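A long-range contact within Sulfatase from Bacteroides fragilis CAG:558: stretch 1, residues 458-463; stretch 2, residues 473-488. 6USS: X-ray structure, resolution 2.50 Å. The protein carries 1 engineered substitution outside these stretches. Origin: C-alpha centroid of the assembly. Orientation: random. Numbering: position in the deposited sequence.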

ATOM      1  N   GLY A 458      -6.170  40.805  19.849  1.00 24.26           N
ATOM      2  CA  GLY A 458      -7.611  40.966  19.724  1.00 22.51           C
ATOM      3  C   GLY A 458      -8.075  41.864  18.596  1.00 25.00           C
ATOM      4  O   GLY A 458      -9.266  42.192  18.528  1.00 28.41           O
ATOM      5  N   LYS A 459      -7.169  42.296  17.723  1.00 24.10           N
ATOM      6  CA  LYS A 459      -7.546  43.138  16.599  1.00 24.13           C
ATOM      7  C   LYS A 459      -8.501  42.381  15.679  1.00 25.76           C
ATOM      8  O   LYS A 459      -8.339  41.179  15.450  1.00 25.69           O
ATOM      9  CB  LYS A 459      -6.278  43.569  15.846  1.00 23.64           C
ATOM     10  CG  LYS A 459      -6.494  44.320  14.549  1.00 25.81           C
ATOM     11  CD  LYS A 459      -6.703  45.822  14.799  1.00 41.43           C
ATOM     12  CE  LYS A 459      -7.010  46.580  13.493  1.00 40.33           C
ATOM     13  NZ  LYS A 459      -7.861  47.788  13.744  1.00 40.79           N
ATOM     14  N   LYS A 460      -9.509  43.083  15.161  1.00 22.06           N
ATOM     15  CA  LYS A 460     -10.432  42.511  14.190  1.00 23.40           C
ATOM     16  C   LYS A 460     -10.422  43.337  12.907  1.00 23.00           C
ATOM     17  O   LYS A 460     -10.326  44.566  12.950  1.00 28.32           O
ATOM     18  CB  LYS A 460     -11.852  42.422  14.766  1.00 22.92           C
ATOM     19  CG  LYS A 460     -11.985  41.462  15.968  1.00 23.81           C
ATOM     20  CD  LYS A 460     -13.447  41.335  16.429  1.00 21.81           C
ATOM     21  CE  LYS A 460     -13.613  40.315  17.550  1.00 21.90           C
ATOM     22  NZ  LYS A 460     -14.691  40.690  18.512  1.00 22.90           N
ATOM     23  N   GLU A 461     -10.480  42.650  11.761  1.00 25.47           N
ATOM     24  CA  GLU A 461     -10.546  43.279  10.443  1.00 23.69           C
ATOM     25  C   GLU A 461     -11.733  42.707   9.679  1.00 25.08           C
ATOM     26  O   GLU A 461     -11.949  41.488   9.666  1.00 22.98           O
ATOM     27  CB  GLU A 461      -9.256  43.063   9.638  1.00 19.08           C
ATOM     28  CG  GLU A 461      -8.058  43.785  10.206  1.00 19.52           C
ATOM     29  CD  GLU A 461      -6.797  43.605   9.376  1.00 22.49           C
ATOM     30  OE1 GLU A 461      -6.674  42.578   8.673  1.00 23.50           O
ATOM     31  OE2 GLU A 461      -5.915  44.496   9.436  1.00 29.43           O
ATOM     32  N   LEU A 462     -12.520  43.589   9.070  1.00 24.12           N
ATOM     33  CA  LEU A 462     -13.702  43.189   8.322  1.00 20.34           C
ATOM     34  C   LEU A 462     -13.553  43.712   6.905  1.00 21.59           C
ATOM     35  O   LEU A 462     -13.353  44.914   6.707  1.00 24.20           O
ATOM     36  CB  LEU A 462     -14.972  43.730   8.980  1.00 21.60           C
ATOM     37  CG  LEU A 462     -16.287  43.430   8.251  1.00 17.46           C
ATOM     38  CD1 LEU A 462     -16.588  41.971   8.350  1.00 18.73           C
ATOM     39  CD2 LEU A 462     -17.431  44.220   8.833  1.00 19.36           C
ATOM     40  N   PHE A 463     -13.622  42.819   5.924  1.00 20.52           N
ATOM     41  CA  PHE A 463     -13.475  43.224   4.532  1.00 21.87           C
ATOM     42  C   PHE A 463     -14.669  42.753   3.723  1.00 21.40           C
ATOM     43  O   PHE A 463     -15.186  41.650   3.933  1.00 24.89           O
ATOM     44  CB  PHE A 463     -12.189  42.671   3.898  1.00 22.36           C
ATOM     45  CG  PHE A 463     -10.916  43.107   4.595  1.00 23.62           C
ATOM     46  CD1 PHE A 463     -10.375  44.364   4.369  1.00 25.53           C
ATOM     47  CD2 PHE A 463     -10.256  42.246   5.463  1.00 23.93           C
ATOM     48  CE1 PHE A 463      -9.205  44.759   5.010  1.00 26.10           C
ATOM     49  CE2 PHE A 463      -9.083  42.629   6.101  1.00 23.27           C
ATOM     50  CZ  PHE A 463      -8.559  43.885   5.878  1.00 22.73           C
ATOM     51  N   ASN A 473      -9.232  47.987   2.860  1.00 28.86           N
ATOM     52  CA  ASN A 473     -10.143  48.836   3.632  1.00 26.83           C
ATOM     53  C   ASN A 473     -10.880  48.062   4.732  1.00 29.68           C
ATOM     54  O   ASN A 473     -11.948  47.477   4.502  1.00 25.29           O
ATOM     55  CB  ASN A 473     -11.138  49.527   2.711  1.00 29.23           C
ATOM     56  CG  ASN A 473     -11.872  50.650   3.418  1.00 39.67           C
ATOM     57  OD1 ASN A 473     -11.466  51.095   4.508  1.00 42.18           O
ATOM     58  ND2 ASN A 473     -12.951  51.127   2.803  1.00 42.18           N
ATOM     59  N   ASN A 474     -10.325  48.090   5.943  1.00 31.07           N
ATOM     60  CA  ASN A 474     -10.977  47.498   7.105  1.00 24.91           C
ATOM     61  C   ASN A 474     -12.247  48.279   7.431  1.00 23.45           C
ATOM     62  O   ASN A 474     -12.190  49.476   7.730  1.00 27.75           O
ATOM     63  CB  ASN A 474     -10.000  47.512   8.278  1.00 24.21           C
ATOM     64  CG  ASN A 474     -10.577  46.930   9.545  1.00 23.99           C
ATOM     65  OD1 ASN A 474     -11.668  46.352   9.547  1.00 25.61           O
ATOM     66  ND2 ASN A 474      -9.831  47.059  10.636  1.00 18.45           N
ATOM     67  N   LEU A 475     -13.394  47.605   7.371  1.00 23.00           N
ATOM     68  CA  LEU A 475     -14.695  48.226   7.588  1.00 22.93           C
ATOM     69  C   LEU A 475     -15.323  47.814   8.916  1.00 25.94           C
ATOM     70  O   LEU A 475     -16.545  47.903   9.071  1.00 26.09           O
ATOM     71  CB  LEU A 475     -15.643  47.882   6.439  1.00 19.58           C
ATOM     72  CG  LEU A 475     -15.336  48.440   5.052  1.00 26.91           C
ATOM     73  CD1 LEU A 475     -16.090  47.649   4.016  1.00 23.64           C
ATOM     74  CD2 LEU A 475     -15.720  49.897   4.983  1.00 22.51           C
ATOM     75  N   ALA A 476     -14.514  47.354   9.874  1.00 23.88           N
ATOM     76  CA  ALA A 476     -15.042  46.963  11.179  1.00 28.08           C
ATOM     77  C   ALA A 476     -15.787  48.118  11.848  1.00 31.65           C
ATOM     78  O   ALA A 476     -16.918  47.953  12.322  1.00 30.95           O
ATOM     79  CB  ALA A 476     -13.902  46.457  12.074  1.00 17.97           C
ATOM     80  N   ALA A 477     -15.169  49.301  11.889  1.00 27.23           N
ATOM     81  CA  ALA A 477     -15.798  50.450  12.530  1.00 25.38           C
ATOM     82  C   ALA A 477     -17.127  50.798  11.869  1.00 29.73           C
ATOM     83  O   ALA A 477     -18.083  51.202  12.542  1.00 36.81           O
ATOM     84  CB  ALA A 477     -14.845  51.643  12.495  1.00 16.54           C
ATOM     85  N   GLN A 478     -17.205  50.637  10.550  1.00 31.23           N
ATOM     86  CA  GLN A 478     -18.405  50.977   9.795  1.00 37.23           C
ATOM     87  C   GLN A 478     -19.552  49.987   9.999  1.00 38.62           C
ATOM     88  O   GLN A 478     -20.698  50.317   9.675  1.00 40.96           O
ATOM     89  CB  GLN A 478     -18.063  51.052   8.301  1.00 38.14           C
ATOM     90  CG  GLN A 478     -17.721  52.443   7.800  1.00 43.37           C
ATOM     91  CD  GLN A 478     -18.949  53.189   7.305  1.00 48.04           C
ATOM     92  OE1 GLN A 478     -19.951  52.576   6.914  1.00 54.21           O
ATOM     93  NE2 GLN A 478     -18.881  54.517   7.316  1.00 43.57           N
ATOM     94  N   HIS A 479     -19.274  48.775  10.493  1.00 35.74           N
ATOM     95  CA  HIS A 479     -20.287  47.720  10.584  1.00 32.70           C
ATOM     96  C   HIS A 479     -20.123  46.936  11.878  1.00 32.02           C
ATOM     97  O   HIS A 479     -19.849  45.733  11.873  1.00 32.29           O
ATOM     98  CB  HIS A 479     -20.209  46.799   9.374  1.00 29.92           C
ATOM     99  CG  HIS A 479     -20.598  47.467   8.099  1.00 32.28           C
ATOM    100  ND1 HIS A 479     -19.674  48.020   7.239  1.00 30.43           N
ATOM    101  CD2 HIS A 479     -21.812  47.687   7.545  1.00 27.31           C
ATOM    102  CE1 HIS A 479     -20.302  48.542   6.201  1.00 32.52           C
ATOM    103  NE2 HIS A 479     -21.599  48.354   6.363  1.00 31.50           N
ATOM    104  N   PRO A 480     -20.317  47.595  13.019  1.00 36.85           N
ATOM    105  CA  PRO A 480     -20.173  46.874  14.294  1.00 34.06           C
ATOM    106  C   PRO A 480     -21.162  45.733  14.426  1.00 27.93           C
ATOM    107  O   PRO A 480     -20.839  44.698  15.022  1.00 23.66           O
ATOM    108  CB  PRO A 480     -20.409  47.975  15.337  1.00 37.96           C
ATOM    109  CG  PRO A 480     -21.285  48.999  14.614  1.00 32.95           C
ATOM    110  CD  PRO A 480     -20.875  48.954  13.178  1.00 34.78           C
ATOM    111  N   ASP A 481     -22.372  45.915  13.879  1.00 32.92           N
ATOM    112  CA  ASP A 481     -23.360  44.843  13.795  1.00 29.88           C
ATOM    113  C   ASP A 481     -22.742  43.573  13.213  1.00 33.33           C
ATOM    114  O   ASP A 481     -22.868  42.480  13.780  1.00 27.21           O
ATOM    115  CB  ASP A 481     -24.571  45.313  12.957  1.00 30.92           C
ATOM    116  CG  ASP A 481     -24.171  46.176  11.682  1.00 48.32           C
ATOM    117  OD1 ASP A 481     -23.281  47.062  11.768  1.00 41.34           O
ATOM    118  OD2 ASP A 481     -24.783  45.994  10.589  1.00 43.08           O
ATOM    119  N   ILE A 482     -22.036  43.715  12.089  1.00 27.48           N
ATOM    120  CA  ILE A 482     -21.484  42.562  11.392  1.00 24.92           C
ATOM    121  C   ILE A 482     -20.395  41.904  12.225  1.00 32.16           C
ATOM    122  O   ILE A 482     -20.398  40.680  12.426  1.00 24.14           O
ATOM    123  CB  ILE A 482     -20.941  42.989  10.025  1.00 24.48           C
ATOM    124  CG1 ILE A 482     -22.090  43.494   9.149  1.00 33.15           C
ATOM    125  CG2 ILE A 482     -20.194  41.837   9.394  1.00 22.92           C
ATOM    126  CD1 ILE A 482     -21.669  43.944   7.767  1.00 28.69           C
ATOM    127  N   VAL A 483     -19.441  42.713  12.706  1.00 28.89           N
ATOM    128  CA  VAL A 483     -18.288  42.201  13.442  1.00 20.76           C
ATOM    129  C   VAL A 483     -18.744  41.297  14.578  1.00 23.09           C
ATOM    130  O   VAL A 483     -18.208  40.199  14.784  1.00 23.05           O
ATOM    131  CB  VAL A 483     -17.423  43.373  13.949  1.00 26.68           C
ATOM    132  CG1 VAL A 483     -16.311  42.871  14.845  1.00 21.33           C
ATOM    133  CG2 VAL A 483     -16.837  44.154  12.775  1.00 21.29           C
ATOM    134  N   LYS A 484     -19.783  41.711  15.294  1.00 23.96           N
ATOM    135  CA  LYS A 484     -20.248  40.910  16.421  1.00 26.84           C
ATOM    136  C   LYS A 484     -20.863  39.598  15.956  1.00 23.83           C
ATOM    137  O   LYS A 484     -20.541  38.534  16.502  1.00 24.47           O
ATOM    138  CB  LYS A 484     -21.233  41.717  17.276  1.00 30.35           C
ATOM    139  CG  LYS A 484     -21.546  41.042  18.613  1.00 40.41           C
ATOM    140  CD  LYS A 484     -22.698  41.709  19.334  1.00 47.36           C
ATOM    141  CE  LYS A 484     -23.958  41.664  18.489  1.00 48.50           C
ATOM    142  NZ  LYS A 484     -25.176  41.932  19.293  1.00 59.38           N
ATOM    143  N   HIS A 485     -21.737  39.653  14.946  1.00 25.76           N
ATOM    144  CA  HIS A 485     -22.395  38.429  14.498  1.00 27.06           C
ATOM    145  C   HIS A 485     -21.377  37.441  13.937  1.00 27.51           C
ATOM    146  O   HIS A 485     -21.368  36.256  14.305  1.00 22.48           O
ATOM    147  CB  HIS A 485     -23.475  38.740  13.462  1.00 26.61           C
ATOM    148  CG  HIS A 485     -24.611  39.581  13.984  1.00 41.03           C
ATOM    149  ND1 HIS A 485     -25.364  40.406  13.172  1.00 43.69           N
ATOM    150  CD2 HIS A 485     -25.121  39.726  15.234  1.00 41.33           C
ATOM    151  CE1 HIS A 485     -26.286  41.018  13.896  1.00 45.03           C
ATOM    152  NE2 HIS A 485     -26.159  40.625  15.151  1.00 44.23           N
ATOM    153  N   LEU A 486     -20.469  37.925  13.085  1.00 21.78           N
ATOM    154  CA  LEU A 486     -19.431  37.046  12.562  1.00 20.73           C
ATOM    155  C   LEU A 486     -18.453  36.615  13.648  1.00 22.90           C
ATOM    156  O   LEU A 486     -17.921  35.501  13.594  1.00 26.14           O
ATOM    157  CB  LEU A 486     -18.698  37.720  11.399  1.00 14.32           C
ATOM    158  CG  LEU A 486     -19.597  37.932  10.197  1.00 19.73           C
ATOM    159  CD1 LEU A 486     -18.755  38.459   9.062  1.00 25.42           C
ATOM    160  CD2 LEU A 486     -20.303  36.634   9.801  1.00 20.68           C
ATOM    161  N   SER A 487     -18.197  37.478  14.638  1.00 24.35           N
ATOM    162  CA  SER A 487     -17.443  37.034  15.808  1.00 24.21           C
ATOM    163  C   SER A 487     -18.109  35.836  16.468  1.00 23.38           C
ATOM    164  O   SER A 487     -17.446  34.845  16.800  1.00 26.82           O
ATOM    165  CB  SER A 487     -17.278  38.173  16.824  1.00 23.27           C
ATOM    166  OG  SER A 487     -16.365  39.156  16.364  1.00 24.95           O
ATOM    167  N   LYS A 488     -19.415  35.925  16.704  1.00 23.80           N
ATOM    168  CA  LYS A 488     -20.117  34.829  17.354  1.00 24.94           C
ATOM    169  C   LYS A 488     -20.164  33.605  16.447  1.00 24.64           C
ATOM    170  O   LYS A 488     -19.991  32.470  16.909  1.00 24.95           O
ATOM    171  CB  LYS A 488     -21.524  35.297  17.742  1.00 25.00           C
ATOM    172  CG  LYS A 488     -22.364  34.307  18.555  1.00 31.33           C
ATOM    173  CD  LYS A 488     -21.606  33.754  19.775  1.00 46.12           C
ATOM    174  CE  LYS A 488     -21.849  34.523  21.089  1.00 47.07           C
ATOM    175  NZ  LYS A 488     -21.625  33.644  22.288  1.00 42.73           N
TER

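The shortest polar link between the stretches is a backbone hydrogen bond: Leu475 N donates to Leu462 O at 2.8 Å, with an N-H...O angle of 176°, so the proton points almost straight at its acceptor. The same carbonyl also receives a CA-H...O contact, Asn474 CA to Leu462 O at 3.5 Å, with an angle of 140° at the hydrogen.

The other backbone polar group of Leu462, its N-H, is met by a side chain. Leu462 N donates to Asn474 OD1 at 2.9 Å and 169°, and Ala476 N donates to the same oxygen, Asn474 OD1, at 3.0 Å and 157°. Asn474, with chi1 at 180°, thus places its amide where one oxygen accepts a hydrogen bond from each stretch, tying the strand to the loop that precedes the helix. Its nitrogen adds a weak hydrogen bond, Asn474 ND2 to Lys460 O, at 3.4 Å and 145°. Together the two ends of the carboxamide serve an acceptor and a donor on the strand backbone, Lys460 O and Leu462 N.

A further weak hydrogen bond reaches the helix itself, from Lys460 NZ to Ser487 OG at 3.1 Å. Ser487 OG in turn donates to Val483 O, one turn earlier, at 2.6 Å; its own proton is therefore engaged, and the oxygen is left to accept from the lysine. The lysine chain is extended through chi2 and chi3, both t, and its aliphatic part packs against the helix, with Lys460 CD 3.6 Å from Val483 CG1.

The helix, which begins at Pro480 and runs on past Lys488, follows a type I turn from Ala476 to His479, closed by His479 N to Ala476 O at 3.1 Å, and His479 occupies the N-cap position. The strand and helix axes approach to 9.6 Å, and their N-to-C directions differ by 109°, so the strand runs across the helix rather than along it.

Leu462 dominates the apolar packing: the second stretch covers 150 Å² of it, the largest share of any residue here. Its CD2 lies 3.7 Å from Ile482 CG2 and 4.0 Å from Val483 CG2, while Leu462 CD1 is 4.2 Å from Leu486 CD1. Ile482, Val483 and Leu486 all direct their CA-to-CB bonds toward the strand, and the buried leucine fills the space they border. Nearer the backbone, Leu462 CB meets Ala476 CB at 4.3 Å. At the end of the first stretch, the Phe463 ring lies obliquely to the loop backbone, with Phe463 CD1 3.5 Å from Asn473 O and Phe463 CE1 3.6 Å from Asn474 N.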